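Local coordinates for putative surface anchored protein (Clostridium perfringens B, PDB 4NI6), which probably forms one link of the repetitive Ig-like shaft of a bacterial cell-surface adhesin, a domain stabilised by an autocatalytically formed internal Thr-Gln ester cross-link, at residues A[14-27]-A[130-142]. Sequence-based numbering, arbitrary orientation.
Sequences GSSEKEALVSFENS and KNDKAQTLIVEKP
Parallel β-pairing joins the short strand 20-22 to the C-terminal end of strand 121-139 in this Ig-like domain, the strand that also pairs antiparallel with 97-106. Four backbone hydrogen bonds alternate between the two strands: Ala20 N to Thr136 O, Ile138 N to Ala20 O, Val22 N to Ile138 O, and Glu140 N to Val22 O, the last at 2.7 Å. Ala20, Val22, Leu137 and Val139 turn to one face of the sheet, the buried one, where Leu137 and Val22 also touch Ala9 of strand 3-9. Leu21 and Ile138 occupy the other face side by side, Leu21 CD2 lying 3.9 Å from Ile138 CB. Next to them Glu19 CG, set anti to the carbonyl carbon (chi1 -58°), lies 3.5 Å from Thr136 CG2, and the bend at chi2 (85°) brings the carboxylate against Ile138 CD1. Lys133, extended, passes this carboxylate with its methylenes; the charges stay beyond salt-bridge range, Glu19 OE2 to Lys133 NZ being 4.4 Å, and water 3 links Glu19 OE1 to Lys133 NZ. Before the strand, the type I turn from Ser15 to Lys18 packs on the 3-10 segment 133-135, water 1 joining Ser16 O to Lys133 N. Gln135, in that segment, points away from the turn and carries the ester bond to Thr5; the first strand bond, to Thr136 O, follows one residue after this cross-linked glutamine. At the far end the Glu140 side chain crosses that of Leu21 at about a right angle, its OE2 3.3 Å from Leu21 CD1. Phe24, with CG anti to the backbone N (chi1 169°), offers a ring face to Pro142, whose CG stands almost over the ring centre, 3.8 Å from the centroid, in a CH-pi contact.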
loop_
_atom_site.group_PDB
_atom_site.type_symbol
_atom_site.label_atom_id
_atom_site.label_comp_id
_atom_site.label_asym_id
_atom_site.label_seq_id
_atom_site.Cartn_x
_atom_site.Cartn_y
_atom_site.Cartn_z
ATOM N N GLY A 14 -0.744 5.435 9.994
ATOM C CA GLY A 14 -1.922 4.689 10.405
ATOM C C GLY A 14 -1.499 3.601 11.403
ATOM O O GLY A 14 -0.312 3.318 11.559
ATOM N N SER A 15 -2.451 3.026 12.133
ATOM C CA SER A 15 -2.191 1.818 12.942
ATOM C C SER A 15 -3.426 0.931 12.838
ATOM O O SER A 15 -4.460 1.363 12.332
ATOM C CB SER A 15 -1.955 2.183 14.406
ATOM O OG SER A 15 -3.189 2.274 15.090
ATOM N N SER A 16 -3.315 -0.318 13.279
ATOM C CA SER A 16 -4.441 -1.232 13.205
ATOM C C SER A 16 -5.696 -0.743 13.916
ATOM O O SER A 16 -6.805 -1.181 13.595
ATOM C CB SER A 16 -4.055 -2.608 13.731
ATOM O OG SER A 16 -4.976 -3.573 13.269
ATOM N N GLU A 17 -5.526 0.119 14.912
ATOM C CA GLU A 17 -6.684 0.633 15.622
ATOM C C GLU A 17 -7.086 2.061 15.294
ATOM O O GLU A 17 -8.106 2.513 15.786
ATOM C CB GLU A 17 -6.530 0.460 17.124
ATOM C CG GLU A 17 -5.394 1.245 17.739
ATOM C CD GLU A 17 -5.436 1.143 19.251
ATOM O OE1 GLU A 17 -6.525 0.849 19.804
ATOM O OE2 GLU A 17 -4.374 1.262 19.884
ATOM N N LYS A 18 -6.327 2.764 14.457
ATOM C CA LYS A 18 -6.652 4.181 14.185
ATOM C C LYS A 18 -6.080 4.600 12.849
ATOM O O LYS A 18 -4.870 4.509 12.624
ATOM C CB LYS A 18 -6.109 5.094 15.307
ATOM C CG LYS A 18 -6.382 6.589 15.144
ATOM C CD LYS A 18 -5.589 7.379 16.180
ATOM C CE LYS A 18 -5.761 8.885 16.013
ATOM N NZ LYS A 18 -5.042 9.639 17.081
ATOM N N GLU A 19 -6.952 5.060 11.956
ATOM C CA GLU A 19 -6.537 5.592 10.665
ATOM C C GLU A 19 -5.594 6.783 10.855
ATOM O O GLU A 19 -5.690 7.512 11.856
ATOM C CB GLU A 19 -7.776 6.060 9.868
ATOM C CG GLU A 19 -8.856 5.024 9.601
ATOM C CD GLU A 19 -9.881 4.835 10.707
ATOM O OE1 GLU A 19 -9.729 5.381 11.842
ATOM O OE2 GLU A 19 -10.896 4.157 10.382
ATOM N N ALA A 20 -4.707 7.002 9.889
ATOM C CA ALA A 20 -3.905 8.249 9.859
ATOM C C ALA A 20 -4.829 9.435 9.621
ATOM O O ALA A 20 -5.558 9.452 8.646
ATOM C CB ALA A 20 -2.888 8.184 8.742
ATOM N N LEU A 21 -4.789 10.414 10.517
ATOM C CA LEU A 21 -5.637 11.580 10.368
ATOM C C LEU A 21 -4.875 12.776 9.783
ATOM O O LEU A 21 -3.743 13.086 10.175
ATOM C CB LEU A 21 -6.220 11.967 11.733
ATOM C CG LEU A 21 -7.165 10.952 12.371
ATOM C CD1 LEU A 21 -7.692 11.423 13.712
ATOM C CD2 LEU A 21 -8.294 10.535 11.444
ATOM N N VAL A 22 -5.493 13.372 8.781
ATOM C CA VAL A 22 -5.010 14.633 8.221
ATOM C C VAL A 22 -5.972 15.749 8.597
ATOM O O VAL A 22 -7.160 15.638 8.322
ATOM C CB VAL A 22 -4.934 14.559 6.670
ATOM C CG1 VAL A 22 -4.400 15.869 6.100
ATOM C CG2 VAL A 22 -4.083 13.384 6.204
ATOM N N SER A 23 -5.482 16.765 9.297
ATOM C CA SER A 23 -6.369 17.837 9.710
ATOM C C SER A 23 -6.912 18.561 8.502
ATOM O O SER A 23 -6.287 18.617 7.440
ATOM C CB SER A 23 -5.668 18.834 10.629
ATOM O OG SER A 23 -4.709 19.569 9.901
ATOM N N PHE A 24 -8.002 19.276 8.738
ATOM C CA PHE A 24 -8.598 20.090 7.701
ATOM C C PHE A 24 -7.586 21.092 7.143
ATOM O O PHE A 24 -7.390 21.175 5.924
ATOM C CB PHE A 24 -9.833 20.806 8.246
ATOM C CG PHE A 24 -10.344 21.857 7.337
ATOM C CD1 PHE A 24 -10.925 21.528 6.136
ATOM C CD2 PHE A 24 -10.316 23.181 7.714
ATOM C CE1 PHE A 24 -11.232 22.480 5.208
ATOM C CE2 PHE A 24 -10.732 24.163 6.831
ATOM C CZ PHE A 24 -11.278 23.807 5.611
ATOM N N GLU A 25 -6.887 21.822 8.011
ATOM C CA GLU A 25 -5.880 22.782 7.534
ATOM C C GLU A 25 -4.711 22.112 6.775
ATOM O O GLU A 25 -4.276 22.592 5.725
ATOM C CB GLU A 25 -5.375 23.647 8.697
ATOM C CG GLU A 25 -6.452 24.509 9.347
ATOM C CD GLU A 25 -5.909 25.437 10.421
ATOM O OE1 GLU A 25 -4.712 25.328 10.763
ATOM O OE2 GLU A 25 -6.674 26.309 10.899
ATOM N N ASN A 26 -4.258 20.967 7.268
ATOM C CA ASN A 26 -3.115 20.264 6.672
ATOM C C ASN A 26 -3.397 19.676 5.289
ATOM O O ASN A 26 -2.480 19.401 4.515
ATOM C CB ASN A 26 -2.608 19.170 7.612
ATOM C CG ASN A 26 -1.705 19.715 8.701
ATOM O OD1 ASN A 26 -0.773 19.042 9.146
ATOM N ND2 ASN A 26 -1.991 20.936 9.154
ATOM N N SER A 27 -4.679 19.592 4.943
ATOM C CA SER A 27 -5.111 19.132 3.642
ATOM C C SER A 27 -4.974 20.158 2.521
ATOM O O SER A 27 -5.147 19.788 1.356
ATOM C CB SER A 27 -6.560 18.645 3.714
ATOM O OG SER A 27 -7.465 19.735 3.719
ATOM N N LYS A 130 -9.751 -3.126 2.425
ATOM C CA LYS A 130 -10.327 -1.805 2.608
ATOM C C LYS A 130 -10.738 -1.516 4.049
ATOM O O LYS A 130 -10.995 -0.371 4.379
ATOM C CB LYS A 130 -11.496 -1.601 1.652
ATOM C CG LYS A 130 -12.741 -2.401 1.992
ATOM C CD LYS A 130 -13.852 -2.061 1.013
ATOM C CE LYS A 130 -14.956 -3.094 0.989
ATOM N NZ LYS A 130 -15.674 -3.016 -0.313
ATOM N N ASN A 131 -10.677 -2.519 4.915
ATOM C CA ASN A 131 -10.980 -2.369 6.331
ATOM C C ASN A 131 -9.737 -2.269 7.227
ATOM O O ASN A 131 -9.858 -2.186 8.448
ATOM C CB ASN A 131 -11.938 -3.474 6.820
ATOM C CG ASN A 131 -13.270 -3.479 6.082
ATOM O OD1 ASN A 131 -13.721 -4.515 5.587
ATOM N ND2 ASN A 131 -13.893 -2.330 5.995
ATOM N N ASP A 132 -8.539 -2.312 6.641
ATOM C CA ASP A 132 -7.326 -2.263 7.443
ATOM C C ASP A 132 -6.967 -0.818 7.800
ATOM O O ASP A 132 -6.486 -0.063 6.948
ATOM C CB ASP A 132 -6.154 -2.950 6.706
ATOM C CG ASP A 132 -4.866 -2.932 7.508
ATOM O OD1 ASP A 132 -4.850 -2.416 8.648
ATOM O OD2 ASP A 132 -3.870 -3.538 7.031
ATOM N N LYS A 133 -7.210 -0.429 9.053
ATOM C CA LYS A 133 -6.956 0.942 9.471
ATOM C C LYS A 133 -5.502 1.360 9.327
ATOM O O LYS A 133 -5.211 2.559 9.208
ATOM C CB LYS A 133 -7.487 1.215 10.883
ATOM C CG LYS A 133 -8.989 1.038 10.986
ATOM C CD LYS A 133 -9.479 1.322 12.399
ATOM C CE LYS A 133 -10.996 1.394 12.449
ATOM N NZ LYS A 133 -11.517 1.548 13.836
ATOM N N ALA A 134 -4.574 0.387 9.419
ATOM C CA ALA A 134 -3.173 0.742 9.316
ATOM C C ALA A 134 -2.824 1.291 7.937
ATOM O O ALA A 134 -1.822 1.989 7.795
ATOM C CB ALA A 134 -2.262 -0.435 9.679
ATOM N N GLN A 135 -3.613 0.914 6.939
ATOM C CA GLN A 135 -3.444 1.335 5.551
ATOM C C GLN A 135 -4.307 2.522 5.164
ATOM O O GLN A 135 -4.367 2.890 3.997
ATOM C CB GLN A 135 -3.756 0.156 4.592
ATOM C CG GLN A 135 -2.881 -1.058 4.816
ATOM C CD GLN A 135 -1.466 -0.861 4.325
ATOM O OE1 GLN A 135 -0.977 0.204 4.000
ATOM N N THR A 136 -5.067 3.063 6.141
ATOM C CA THR A 136 -6.130 4.013 5.867
ATOM C C THR A 136 -5.776 5.408 6.408
ATOM O O THR A 136 -5.195 5.529 7.452
ATOM C CB THR A 136 -7.445 3.510 6.501
ATOM O OG1 THR A 136 -7.738 2.210 6.005
ATOM C CG2 THR A 136 -8.653 4.368 6.159
ATOM N N LEU A 137 -6.183 6.439 5.645
ATOM C CA LEU A 137 -6.128 7.806 6.107
ATOM C C LEU A 137 -7.508 8.422 5.964
ATOM O O LEU A 137 -8.270 8.079 5.086
ATOM C CB LEU A 137 -5.032 8.580 5.381
ATOM C CG LEU A 137 -5.290 8.926 3.909
ATOM C CD1 LEU A 137 -6.003 10.282 3.783
ATOM C CD2 LEU A 137 -4.046 8.939 3.047
ATOM N N ILE A 138 -7.788 9.409 6.820
ATOM C CA ILE A 138 -9.030 10.194 6.735
ATOM C C ILE A 138 -8.677 11.681 6.755
ATOM O O ILE A 138 -7.818 12.072 7.539
ATOM C CB ILE A 138 -9.955 9.890 7.942
ATOM C CG1 ILE A 138 -10.443 8.439 7.892
ATOM C CG2 ILE A 138 -11.159 10.850 7.948
ATOM C CD1 ILE A 138 -11.094 7.934 9.170
ATOM N N VAL A 139 -9.192 12.434 5.771
ATOM C CA VAL A 139 -9.002 13.898 5.790
ATOM C C VAL A 139 -10.130 14.591 6.532
ATOM O O VAL A 139 -11.284 14.305 6.227
ATOM C CB VAL A 139 -8.926 14.443 4.368
ATOM C CG1 VAL A 139 -8.555 15.921 4.415
ATOM C CG2 VAL A 139 -7.920 13.669 3.529
ATOM N N GLU A 140 -9.778 15.085 7.721
ATOM C CA GLU A 140 -10.793 15.582 8.656
ATOM C C GLU A 140 -11.596 16.784 8.126
ATOM O O GLU A 140 -11.059 17.610 7.403
ATOM C CB GLU A 140 -10.147 15.910 10.000
ATOM C CG GLU A 140 -9.481 14.715 10.668
ATOM C CD GLU A 140 -8.705 15.103 11.915
ATOM O OE1 GLU A 140 -7.963 16.111 11.870
ATOM O OE2 GLU A 140 -8.866 14.411 12.950
ATOM N N LYS A 141 -12.885 16.831 8.474
ATOM C CA LYS A 141 -13.758 17.980 8.191
ATOM C C LYS A 141 -13.542 19.145 9.168
ATOM O O LYS A 141 -13.080 18.941 10.291
ATOM C CB LYS A 141 -15.226 17.556 8.241
ATOM C CG LYS A 141 -15.563 16.492 7.206
ATOM C CD LYS A 141 -17.055 16.325 6.972
ATOM C CE LYS A 141 -17.757 15.734 8.183
ATOM N NZ LYS A 141 -19.037 15.067 7.806
ATOM N N PRO A 142 -13.918 20.379 8.757
ATOM C CA PRO A 142 -13.569 21.566 9.545
ATOM C C PRO A 142 -14.126 21.499 10.964
ATOM O O PRO A 142 -15.318 21.071 11.136
ATOM C CB PRO A 142 -14.251 22.702 8.787
ATOM C CG PRO A 142 -14.395 22.256 7.380
ATOM C CD PRO A 142 -14.350 20.729 7.386
HETATM O O HOH W 1 -7.824 -2.264 11.261
HETATM O O HOH W 2 -3.814 -3.858 10.654
HETATM O O HOH W 3 -10.892 4.466 14.129
HETATM O O HOH W 4 -9.466 19.194 11.217
#